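Local coordinates for uncharacterized protein (Pseudomonas syringae pv. tomato, PDB 3K4I) that is of unknown function but belongs to the Aldolase/RraA family and assembles from three copies of the chain, at residues A75-S83 against M104-I113. Numbering follows the deposited sequence.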
# COMPACT_ATOMS: atom_id res chain seq x y z
N ALA C 75 -24.24 3.45 -8.27
CA ALA C 75 -23.94 4.83 -7.88
C ALA C 75 -25.22 5.61 -7.56
O ALA C 75 -25.20 6.50 -6.72
CB ALA C 75 -23.16 5.53 -8.98
N ASN C 76 -26.32 5.25 -8.23
CA ASN C 76 -27.62 5.93 -8.08
C ASN C 76 -28.06 6.37 -6.67
O ASN C 76 -28.67 7.45 -6.54
CB ASN C 76 -28.73 5.09 -8.74
CG ASN C 76 -28.73 3.67 -8.27
OD1 ASN C 76 -28.84 3.40 -7.08
ND2 ASN C 76 -28.60 2.73 -9.21
N TYR C 77 -27.72 5.59 -5.64
CA TYR C 77 -28.07 5.94 -4.25
C TYR C 77 -27.48 7.26 -3.79
O TYR C 77 -27.91 7.79 -2.76
CB TYR C 77 -27.58 4.89 -3.26
CG TYR C 77 -26.05 4.84 -3.07
CD1 TYR C 77 -25.26 3.97 -3.82
CD2 TYR C 77 -25.40 5.67 -2.14
CE1 TYR C 77 -23.86 3.92 -3.65
CE2 TYR C 77 -24.02 5.64 -1.97
CZ TYR C 77 -23.24 4.76 -2.72
OH TYR C 77 -21.87 4.73 -2.55
N ILE C 78 -26.45 7.73 -4.48
CA ILE C 78 -25.66 8.83 -3.94
C ILE C 78 -26.45 10.13 -3.84
O ILE C 78 -26.14 10.96 -2.98
CB ILE C 78 -24.33 9.03 -4.71
CG1 ILE C 78 -23.28 9.66 -3.76
CG2 ILE C 78 -24.57 9.68 -6.07
CD1 ILE C 78 -21.85 9.59 -4.21
N ASP C 79 -27.46 10.31 -4.70
CA ASP C 79 -28.34 11.49 -4.57
C ASP C 79 -29.04 11.60 -3.21
O ASP C 79 -29.55 12.66 -2.86
CB ASP C 79 -29.41 11.48 -5.67
CG ASP C 79 -28.89 11.96 -7.01
OD1 ASP C 79 -28.03 12.87 -7.02
OD2 ASP C 79 -29.36 11.44 -8.05
N GLN C 80 -29.11 10.49 -2.49
CA GLN C 80 -29.79 10.42 -1.19
C GLN C 80 -28.92 10.82 0.00
O GLN C 80 -29.43 11.01 1.10
CB GLN C 80 -30.30 8.98 -0.96
CG GLN C 80 -31.10 8.40 -2.11
CD GLN C 80 -32.03 7.28 -1.66
OE1 GLN C 80 -33.14 7.12 -2.20
NE2 GLN C 80 -31.62 6.53 -0.64
N VAL C 81 -27.60 10.89 -0.20
CA VAL C 81 -26.64 10.99 0.89
C VAL C 81 -26.56 12.45 1.39
O VAL C 81 -26.31 13.34 0.60
CB VAL C 81 -25.23 10.52 0.44
CG1 VAL C 81 -24.22 10.58 1.58
CG2 VAL C 81 -25.30 9.11 -0.19
N PRO C 82 -26.83 12.67 2.69
CA PRO C 82 -26.80 14.02 3.23
C PRO C 82 -25.39 14.60 3.29
O PRO C 82 -24.41 13.88 3.49
CB PRO C 82 -27.38 13.86 4.64
CG PRO C 82 -28.08 12.57 4.65
CD PRO C 82 -27.40 11.70 3.65
N SER C 83 -25.31 15.92 3.17
CA SER C 83 -24.08 16.64 3.46
C SER C 83 -23.56 16.29 4.87
O SER C 83 -24.33 16.22 5.82
CB SER C 83 -24.37 18.15 3.36
OG SER C 83 -23.21 18.91 3.65
N MSE C 104 -18.65 9.25 -8.80
CA MSE C 104 -19.04 9.32 -7.40
C MSE C 104 -18.12 10.27 -6.62
O MSE C 104 -18.59 11.03 -5.77
CB MSE C 104 -19.10 7.92 -6.79
CG MSE C 104 -20.14 7.10 -7.51
SE MSE C 104 -20.00 5.22 -7.17
CE MSE C 104 -21.03 5.27 -5.59
N THR C 105 -16.82 10.22 -6.92
CA THR C 105 -15.85 11.14 -6.31
C THR C 105 -16.18 12.60 -6.61
O THR C 105 -16.23 13.40 -5.71
CB THR C 105 -14.44 10.89 -6.82
OG1 THR C 105 -14.05 9.54 -6.51
CG2 THR C 105 -13.45 11.85 -6.23
N HIS C 106 -16.39 12.92 -7.89
CA HIS C 106 -16.79 14.28 -8.24
C HIS C 106 -18.11 14.66 -7.58
O HIS C 106 -18.28 15.79 -7.14
CB HIS C 106 -16.84 14.49 -9.76
CG HIS C 106 -15.49 14.48 -10.40
ND1 HIS C 106 -14.60 15.52 -10.26
CD2 HIS C 106 -14.86 13.54 -11.15
CE1 HIS C 106 -13.48 15.23 -10.91
NE2 HIS C 106 -13.61 14.03 -11.45
N PHE C 107 -19.05 13.72 -7.55
CA PHE C 107 -20.32 14.00 -6.88
C PHE C 107 -20.11 14.33 -5.40
O PHE C 107 -20.64 15.35 -4.90
CB PHE C 107 -21.30 12.83 -7.03
CG PHE C 107 -22.65 13.14 -6.47
CD1 PHE C 107 -23.65 13.64 -7.30
CD2 PHE C 107 -22.91 13.00 -5.11
CE1 PHE C 107 -24.91 13.98 -6.78
CE2 PHE C 107 -24.16 13.33 -4.58
CZ PHE C 107 -25.16 13.79 -5.42
N ALA C 108 -19.34 13.48 -4.71
CA ALA C 108 -19.04 13.68 -3.28
C ALA C 108 -18.50 15.09 -3.03
O ALA C 108 -18.92 15.78 -2.07
CB ALA C 108 -18.05 12.66 -2.81
N LEU C 109 -17.53 15.49 -3.85
CA LEU C 109 -16.89 16.80 -3.71
C LEU C 109 -17.84 17.96 -3.96
O LEU C 109 -17.60 19.09 -3.49
CB LEU C 109 -15.68 16.92 -4.63
CG LEU C 109 -14.35 16.34 -4.14
CD1 LEU C 109 -13.24 17.26 -4.68
CD2 LEU C 109 -14.27 16.19 -2.60
N ALA C 110 -18.88 17.72 -4.73
CA ALA C 110 -19.85 18.79 -5.05
C ALA C 110 -21.04 18.81 -4.07
O ALA C 110 -21.83 19.75 -4.07
CB ALA C 110 -20.34 18.61 -6.50
N ASN C 111 -21.15 17.77 -3.24
CA ASN C 111 -22.34 17.58 -2.40
C ASN C 111 -22.10 17.36 -0.90
O ASN C 111 -22.95 16.81 -0.19
CB ASN C 111 -23.25 16.49 -3.00
CG ASN C 111 -23.82 16.92 -4.34
OD1 ASN C 111 -24.88 17.54 -4.40
ND2 ASN C 111 -23.08 16.67 -5.42
N GLY C 112 -20.93 17.79 -0.44
CA GLY C 112 -20.63 17.86 0.98
C GLY C 112 -20.40 16.51 1.62
O GLY C 112 -20.44 16.37 2.83
N ILE C 113 -20.13 15.49 0.80
CA ILE C 113 -19.80 14.16 1.31
C ILE C 113 -18.31 14.04 1.67
O ILE C 113 -17.45 14.41 0.87
CB ILE C 113 -20.20 13.09 0.29
CG1 ILE C 113 -21.71 13.20 0.01
CG2 ILE C 113 -19.82 11.64 0.82
CD1 ILE C 113 -22.24 12.34 -1.18
O HOH W 1 -25.70 16.19 0.07
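Ile-78, on the 3-10 turn 76-80, packs against Met-104 and Phe-107 on helix 102-110 and Ile-113 just beyond it. From its CB the two branches part. CG2 sits over one face of the Phe-107 ring in a CH-pi contact, 3.9 Å from the centroid and 12° off the normal. CG1, which lies anti to the backbone N, runs past the ring instead, touching Phe-107 CD2 at 3.6 Å and Ile-113 CD1 on the way. At the tip, CD1 meets Phe-107 CD2 again and reaches Met-104 CB and O.

The other face of the Phe-107 ring is covered by the amide of Asn-111, whose ND2 lies 3.3 Å above the ring centre. That nitrogen donates an almost straight bond (171°) to Phe-107 O, 2.8 Å away, an acceptor also gripped by Ala-110 N from the opposite side of the carbonyl plane. The ring is thus clamped between a methyl and an amide that is itself tied to the helix end. Asp-79 OD1 comes obliquely to 3.3 Å from Phe-107 CE1, its carboxylate plane 66° from the ring, while the carboxylate accepts backbone bonds from Leu-213 and Glu-214 of the second subunit.

In Met-104, a selenomethionine, SE lies against Ala-75 CB; the bend at chi3 then turns CE to 3.2 Å from Tyr-77 OH. Beyond Ile-78, Val-81 CG1 packs crosswise on Ile-113 CD1, and a water donates to both Val-81 O and Asn-111 O.

Helix 102-110 is the crossover of a beta-alpha-beta unit between parallel strands 85-90 and 115-119. Side-chain shape, more than polar pairing, fixes the loop on it, while the main chains join through the water and where Gly-112 bonds Gly-84.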